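Local coordinates for beta-n-acetylhexosaminidase (Streptococcus pneumoniae, PDB 4AZI), which removes terminal, non-reducing beta-linked N-acetylglucosamine residues from glycans by hydrolysis, as a catalytic module of a pneumococcal family 20 exo-beta-D-N-acetylglucosaminidase, at residues A[235-240]-A[266-271]; A[27-32]-A[341-346]. The protein carries 2 engineered substitutions. All blocks are in the same frame, centred on the assembly; numbering follows the deposited sequence.

Contact 1. Residues A[235-240]-A[266-271]; sequences DKDDVQ and ASKGYK
Asp-237 and Lys-268 show how one ion pair can span two loops whose backbones stay well apart: the nearest CA atoms, those of this very pair, are separated by 9.5 Å. The charged bond runs from Lys-268 NZ to Asp-237 OD2 at 2.7 Å and uses the anti lone pair of that oxygen, the one turned away from OD1. Asp-237 carries its CG between its own backbone N and carbonyl carbon (chi1 70°), while the lysine chain bends once near its root and then runs extended, and the two side chains cross at about a right angle. Apolar contact is slight, with Lys-268 CE lying 3.7 Å from Asp-237 CB.

Amide contacts form a second group. Gln-240 OE1 approaches Lys-268 NZ to 3.8 Å, too far for a hydrogen bond, and makes a weak one with Tyr-232 OH instead. From the other end of the amide, Gln-240 NE2 donates to Asp-237 O over 2.8 Å, a bent bond of 133° that closes the turn carrying the aspartate.

Just past the lysine, Gly-269 leaves the helix in a Schellman motif, with a phi of 94° and its N bonded to Ala-266 O at 2.9 Å.

Only about 103 Å² is buried here, at the surface, so the link is essentially electrostatic and solvent probably weakens it.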
loop_
_atom_site.group_PDB
_atom_site.type_symbol
_atom_site.label_atom_id
_atom_site.label_comp_id
_atom_site.label_asym_id
_atom_site.label_seq_id
_atom_site.Cartn_x
_atom_site.Cartn_y
_atom_site.Cartn_z
ATOM N N ASP A 235 -17.661 -13.988 9.402
ATOM C CA ASP A 235 -17.231 -14.523 10.707
ATOM C C ASP A 235 -17.309 -16.057 10.808
ATOM O O ASP A 235 -17.585 -16.585 11.876
ATOM C CB ASP A 235 -18.020 -13.892 11.881
ATOM C CG ASP A 235 -17.939 -12.375 11.925
ATOM O OD1 ASP A 235 -16.974 -11.784 11.376
ATOM O OD2 ASP A 235 -18.853 -11.773 12.543
ATOM N N LYS A 236 -17.078 -16.754 9.696
ATOM C CA LYS A 236 -17.128 -18.220 9.648
ATOM C C LYS A 236 -15.710 -18.762 9.529
ATOM O O LYS A 236 -14.848 -18.112 8.945
ATOM C CB LYS A 236 -17.966 -18.703 8.455
ATOM C CG LYS A 236 -19.410 -18.205 8.413
ATOM C CD LYS A 236 -20.336 -18.995 9.336
ATOM C CE LYS A 236 -21.806 -18.648 9.092
ATOM N NZ LYS A 236 -22.758 -19.362 10.007
ATOM N N ASP A 237 -15.455 -19.946 10.073
ATOM C CA ASP A 237 -14.090 -20.463 10.062
ATOM C C ASP A 237 -13.959 -21.924 9.613
ATOM O O ASP A 237 -13.052 -22.634 10.055
ATOM C CB ASP A 237 -13.421 -20.240 11.426
ATOM C CG ASP A 237 -14.013 -21.115 12.520
ATOM O OD1 ASP A 237 -15.089 -21.708 12.302
ATOM O OD2 ASP A 237 -13.391 -21.222 13.597
ATOM N N ASP A 238 -14.849 -22.369 8.729
ATOM C CA ASP A 238 -14.724 -23.715 8.170
ATOM C C ASP A 238 -13.663 -23.742 7.067
ATOM O O ASP A 238 -13.262 -24.813 6.609
ATOM C CB ASP A 238 -16.075 -24.261 7.686
ATOM C CG ASP A 238 -16.781 -23.326 6.716
ATOM O OD1 ASP A 238 -16.446 -23.345 5.516
ATOM O OD2 ASP A 238 -17.677 -22.572 7.159
ATOM N N VAL A 239 -13.227 -22.552 6.650
ATOM C CA VAL A 239 -12.093 -22.374 5.741
ATOM C C VAL A 239 -11.051 -21.535 6.488
ATOM O O VAL A 239 -11.358 -20.467 7.008
ATOM C CB VAL A 239 -12.528 -21.708 4.414
ATOM C CG1 VAL A 239 -11.326 -21.278 3.586
ATOM C CG2 VAL A 239 -13.405 -22.657 3.610
ATOM N N GLN A 240 -9.826 -22.036 6.568
ATOM C CA GLN A 240 -8.834 -21.452 7.463
ATOM C C GLN A 240 -7.804 -20.618 6.707
ATOM O O GLN A 240 -7.430 -20.959 5.592
ATOM C CB GLN A 240 -8.152 -22.544 8.292
ATOM C CG GLN A 240 -7.930 -22.159 9.748
ATOM C CD GLN A 240 -9.225 -21.966 10.538
ATOM O OE1 GLN A 240 -9.270 -21.188 11.499
ATOM N NE2 GLN A 240 -10.281 -22.681 10.145
ATOM N N ALA A 266 -9.361 -10.116 15.063
ATOM C CA ALA A 266 -8.496 -10.013 16.247
ATOM C C ALA A 266 -8.526 -11.297 17.066
ATOM O O ALA A 266 -7.474 -11.777 17.532
ATOM C CB ALA A 266 -8.892 -8.823 17.110
ATOM N N SER A 267 -9.735 -11.856 17.210
ATOM C CA SER A 267 -9.962 -13.102 17.937
ATOM C C SER A 267 -9.178 -14.277 17.328
ATOM O O SER A 267 -8.748 -15.180 18.045
ATOM C CB SER A 267 -11.470 -13.408 18.041
ATOM O OG SER A 267 -11.998 -13.979 16.852
ATOM N N LYS A 268 -8.960 -14.231 16.014
ATOM C CA LYS A 268 -8.167 -15.236 15.296
ATOM C C LYS A 268 -6.658 -14.984 15.343
ATOM O O LYS A 268 -5.894 -15.701 14.688
ATOM C CB LYS A 268 -8.607 -15.317 13.825
ATOM C CG LYS A 268 -9.977 -15.932 13.596
ATOM C CD LYS A 268 -9.956 -17.436 13.816
ATOM C CE LYS A 268 -11.325 -18.024 13.555
ATOM N NZ LYS A 268 -11.409 -19.417 14.067
ATOM N N GLY A 269 -6.246 -13.960 16.087
ATOM C CA GLY A 269 -4.834 -13.607 16.258
ATOM C C GLY A 269 -4.274 -12.544 15.313
ATOM O O GLY A 269 -3.089 -12.255 15.345
ATOM N N TYR A 270 -5.112 -11.953 14.474
ATOM C CA TYR A 270 -4.599 -11.032 13.447
ATOM C C TYR A 270 -4.166 -9.673 13.990
ATOM O O TYR A 270 -4.697 -9.202 14.993
ATOM C CB TYR A 270 -5.620 -10.841 12.330
ATOM C CG TYR A 270 -5.723 -12.019 11.396
ATOM C CD1 TYR A 270 -4.666 -12.347 10.562
ATOM C CD2 TYR A 270 -6.873 -12.808 11.348
ATOM C CE1 TYR A 270 -4.742 -13.409 9.689
ATOM C CE2 TYR A 270 -6.957 -13.890 10.481
ATOM C CZ TYR A 270 -5.879 -14.180 9.652
ATOM O OH TYR A 270 -5.916 -15.236 8.780
ATOM N N LYS A 271 -3.189 -9.061 13.321
ATOM C CA LYS A 271 -2.782 -7.686 13.608
ATOM C C LYS A 271 -3.190 -6.794 12.446
ATOM O O LYS A 271 -3.247 -7.255 11.311
ATOM C CB LYS A 271 -1.276 -7.612 13.822
ATOM C CG LYS A 271 -0.813 -8.343 15.070
ATOM C CD LYS A 271 0.444 -9.144 14.806
ATOM C CE LYS A 271 1.702 -8.312 15.016
ATOM N NZ LYS A 271 2.059 -8.137 16.454
#

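Contact 2. Residues A[27-32]-A[341-346]; sequences LKRIVD and EIFELM
Arg-29 is held at its polar end by a salt bridge from NH1 to Glu-339, and over one face of the same guanidinium lies CE2 of Phe-343, offset toward the border of the flat group. That ring atom is 4.2 Å from Arg-29 NH2, so the aromatic carbon covers the border of the charged plane and not its centre.

Phe-343 makes the largest single contribution. With CG beside its backbone N and anti to the carbonyl carbon (chi1 -76°), the ring extends across the gap until its far end meets the opposite helix. There CZ comes within 3.7 Å of Arg-29 O, an oblique approach, while CE1 rests 4.5 Å from Ile-30 CG1. Met-346, one turn further on, adds a second, lighter touch: its chain bends at the last torsion (chi3 73°) and sets the methyl CE 4.1 Å from Ile-30 O. The closest touches of ring and methyl are thus to backbone carbonyl oxygens, with no hydrogen bond between the two segments.

The axes of the two short segments approach to 11.3 Å, with N-to-C directions 22° apart. Phe-343 and Met-346 also reach Lys-33, Ala-34 and Leu-37 further along helix 24-37. Helix 94-106 flanks that helix at Val-31, and helix 294-303 flanks helix 339-352 at Leu-345. Within the TIM barrel, the pair joins the helices that follow the first and last strands, 10-16 and 321-329.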
loop_
_atom_site.group_PDB
_atom_site.type_symbol
_atom_site.label_atom_id
_atom_site.label_comp_id
_atom_site.label_asym_id
_atom_site.label_seq_id
_atom_site.Cartn_x
_atom_site.Cartn_y
_atom_site.Cartn_z
ATOM N N LEU A 27 6.576 10.808 -7.191
ATOM C CA LEU A 27 6.620 9.931 -6.021
ATOM C C LEU A 27 7.671 10.383 -5.009
ATOM O O LEU A 27 7.426 10.338 -3.802
ATOM C CB LEU A 27 6.807 8.476 -6.447
ATOM C CG LEU A 27 5.686 7.976 -7.376
ATOM C CD1 LEU A 27 6.064 6.689 -8.094
ATOM C CD2 LEU A 27 4.367 7.821 -6.629
ATOM N N LYS A 28 8.811 10.860 -5.508
ATOM C CA LYS A 28 9.844 11.458 -4.656
ATOM C C LYS A 28 9.277 12.636 -3.861
ATOM O O LYS A 28 9.550 12.758 -2.671
ATOM C CB LYS A 28 11.056 11.911 -5.483
ATOM C CG LYS A 28 12.016 10.799 -5.898
ATOM C CD LYS A 28 13.120 11.344 -6.804
ATOM C CE LYS A 28 14.482 10.760 -6.463
ATOM N NZ LYS A 28 15.611 11.344 -7.260
ATOM N N ARG A 29 8.493 13.493 -4.515
ATOM C CA ARG A 29 7.818 14.611 -3.840
ATOM C C ARG A 29 6.853 14.173 -2.732
ATOM O O ARG A 29 6.764 14.817 -1.681
ATOM C CB ARG A 29 7.067 15.476 -4.847
ATOM C CG ARG A 29 7.962 16.357 -5.695
ATOM C CD ARG A 29 7.318 17.714 -5.871
ATOM N NE ARG A 29 7.465 18.527 -4.657
ATOM C CZ ARG A 29 6.834 19.676 -4.422
ATOM N NH1 ARG A 29 5.989 20.178 -5.313
ATOM N NH2 ARG A 29 7.051 20.329 -3.287
ATOM N N ILE A 30 6.116 13.093 -2.987
ATOM C CA ILE A 30 5.276 12.456 -1.966
ATOM C C ILE A 30 6.120 11.979 -0.771
ATOM O O ILE A 30 5.759 12.227 0.382
ATOM C CB ILE A 30 4.444 11.292 -2.568
ATOM C CG1 ILE A 30 3.346 11.849 -3.487
ATOM C CG2 ILE A 30 3.864 10.393 -1.470
ATOM C CD1 ILE A 30 2.732 10.833 -4.429
ATOM N N VAL A 31 7.238 11.304 -1.060
ATOM C CA VAL A 31 8.218 10.878 -0.045
ATOM C C VAL A 31 8.688 12.070 0.805
ATOM O O VAL A 31 8.691 11.998 2.039
ATOM C CB VAL A 31 9.443 10.181 -0.705
ATOM C CG1 VAL A 31 10.634 10.125 0.244
ATOM C CG2 VAL A 31 9.079 8.782 -1.179
ATOM N N ASP A 32 9.062 13.154 0.120
ATOM C CA ASP A 32 9.456 14.431 0.733
ATOM C C ASP A 32 8.403 14.976 1.683
ATOM O O ASP A 32 8.710 15.343 2.819
ATOM C CB ASP A 32 9.691 15.496 -0.350
ATOM C CG ASP A 32 10.959 15.269 -1.137
ATOM O OD1 ASP A 32 11.774 14.414 -0.735
ATOM O OD2 ASP A 32 11.142 15.971 -2.156
ATOM N N GLU A 341 -3.817 18.811 -3.349
ATOM C CA GLU A 341 -4.945 18.160 -2.682
ATOM C C GLU A 341 -4.434 17.064 -1.748
ATOM O O GLU A 341 -4.836 16.989 -0.587
ATOM C CB GLU A 341 -5.907 17.554 -3.699
ATOM C CG GLU A 341 -6.709 18.557 -4.506
ATOM C CD GLU A 341 -7.628 17.880 -5.504
ATOM O OE1 GLU A 341 -7.341 16.735 -5.902
ATOM O OE2 GLU A 341 -8.648 18.487 -5.890
ATOM N N ILE A 342 -3.538 16.231 -2.270
ATOM C CA ILE A 342 -2.964 15.107 -1.524
ATOM C C ILE A 342 -2.150 15.608 -0.334
ATOM O O ILE A 342 -2.195 15.022 0.744
ATOM C CB ILE A 342 -2.119 14.196 -2.449
ATOM C CG1 ILE A 342 -3.030 13.271 -3.266
ATOM C CG2 ILE A 342 -1.147 13.331 -1.652
ATOM C CD1 ILE A 342 -3.911 13.963 -4.289
ATOM N N PHE A 343 -1.435 16.711 -0.544
ATOM C CA PHE A 343 -0.616 17.331 0.494
ATOM C C PHE A 343 -1.479 17.912 1.612
ATOM O O PHE A 343 -1.150 17.757 2.789
ATOM C CB PHE A 343 0.310 18.399 -0.108
ATOM C CG PHE A 343 1.509 17.839 -0.840
ATOM C CD1 PHE A 343 1.603 16.480 -1.147
ATOM C CD2 PHE A 343 2.538 18.685 -1.249
ATOM C CE1 PHE A 343 2.707 15.975 -1.821
ATOM C CE2 PHE A 343 3.647 18.185 -1.927
ATOM C CZ PHE A 343 3.730 16.828 -2.214
ATOM N N GLU A 344 -2.587 18.560 1.258
ATOM C CA GLU A 344 -3.505 19.059 2.289
ATOM C C GLU A 344 -4.088 17.907 3.124
ATOM O O GLU A 344 -4.174 17.999 4.351
ATOM C CB GLU A 344 -4.628 19.911 1.693
ATOM C CG GLU A 344 -5.514 20.541 2.765
ATOM C CD GLU A 344 -6.741 21.245 2.215
ATOM O OE1 GLU A 344 -6.956 21.225 0.985
ATOM O OE2 GLU A 344 -7.500 21.813 3.027
ATOM N N LEU A 345 -4.475 16.826 2.452
ATOM C CA LEU A 345 -5.028 15.661 3.138
ATOM C C LEU A 345 -3.995 15.037 4.081
ATOM O O LEU A 345 -4.298 14.770 5.246
ATOM C CB LEU A 345 -5.553 14.637 2.119
ATOM C CG LEU A 345 -6.355 13.426 2.604
ATOM C CD1 LEU A 345 -7.490 13.813 3.538
ATOM C CD2 LEU A 345 -6.895 12.655 1.407
ATOM N N MET A 346 -2.776 14.834 3.574
ATOM C CA MET A 346 -1.668 14.335 4.379
ATOM C C MET A 346 -1.368 15.220 5.584
ATOM O O MET A 346 -1.159 14.713 6.677
ATOM C CB MET A 346 -0.402 14.188 3.536
ATOM C CG MET A 346 -0.452 13.048 2.539
ATOM S SD MET A 346 0.966 13.075 1.440
ATOM C CE MET A 346 2.264 12.530 2.552
#

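Both contacts belong to one eight-stranded TIM barrel, but they lie on opposite sides of the chain's centre, with their own centres 35 Å apart and their nearest atoms about 22 Å apart. Contact 2 joins helices from the start and end of the barrel, 24-37 and 339-352, and so brackets more than 300 residues. Contact 1 is nested within that span and is far more local, tying the loop between strands 223-227 and 246-249 to the connection that leads through helix 262-267 into strand 271-282. One fold thus combines a long-range helix pairing at its closure with a short-range link between successive loops.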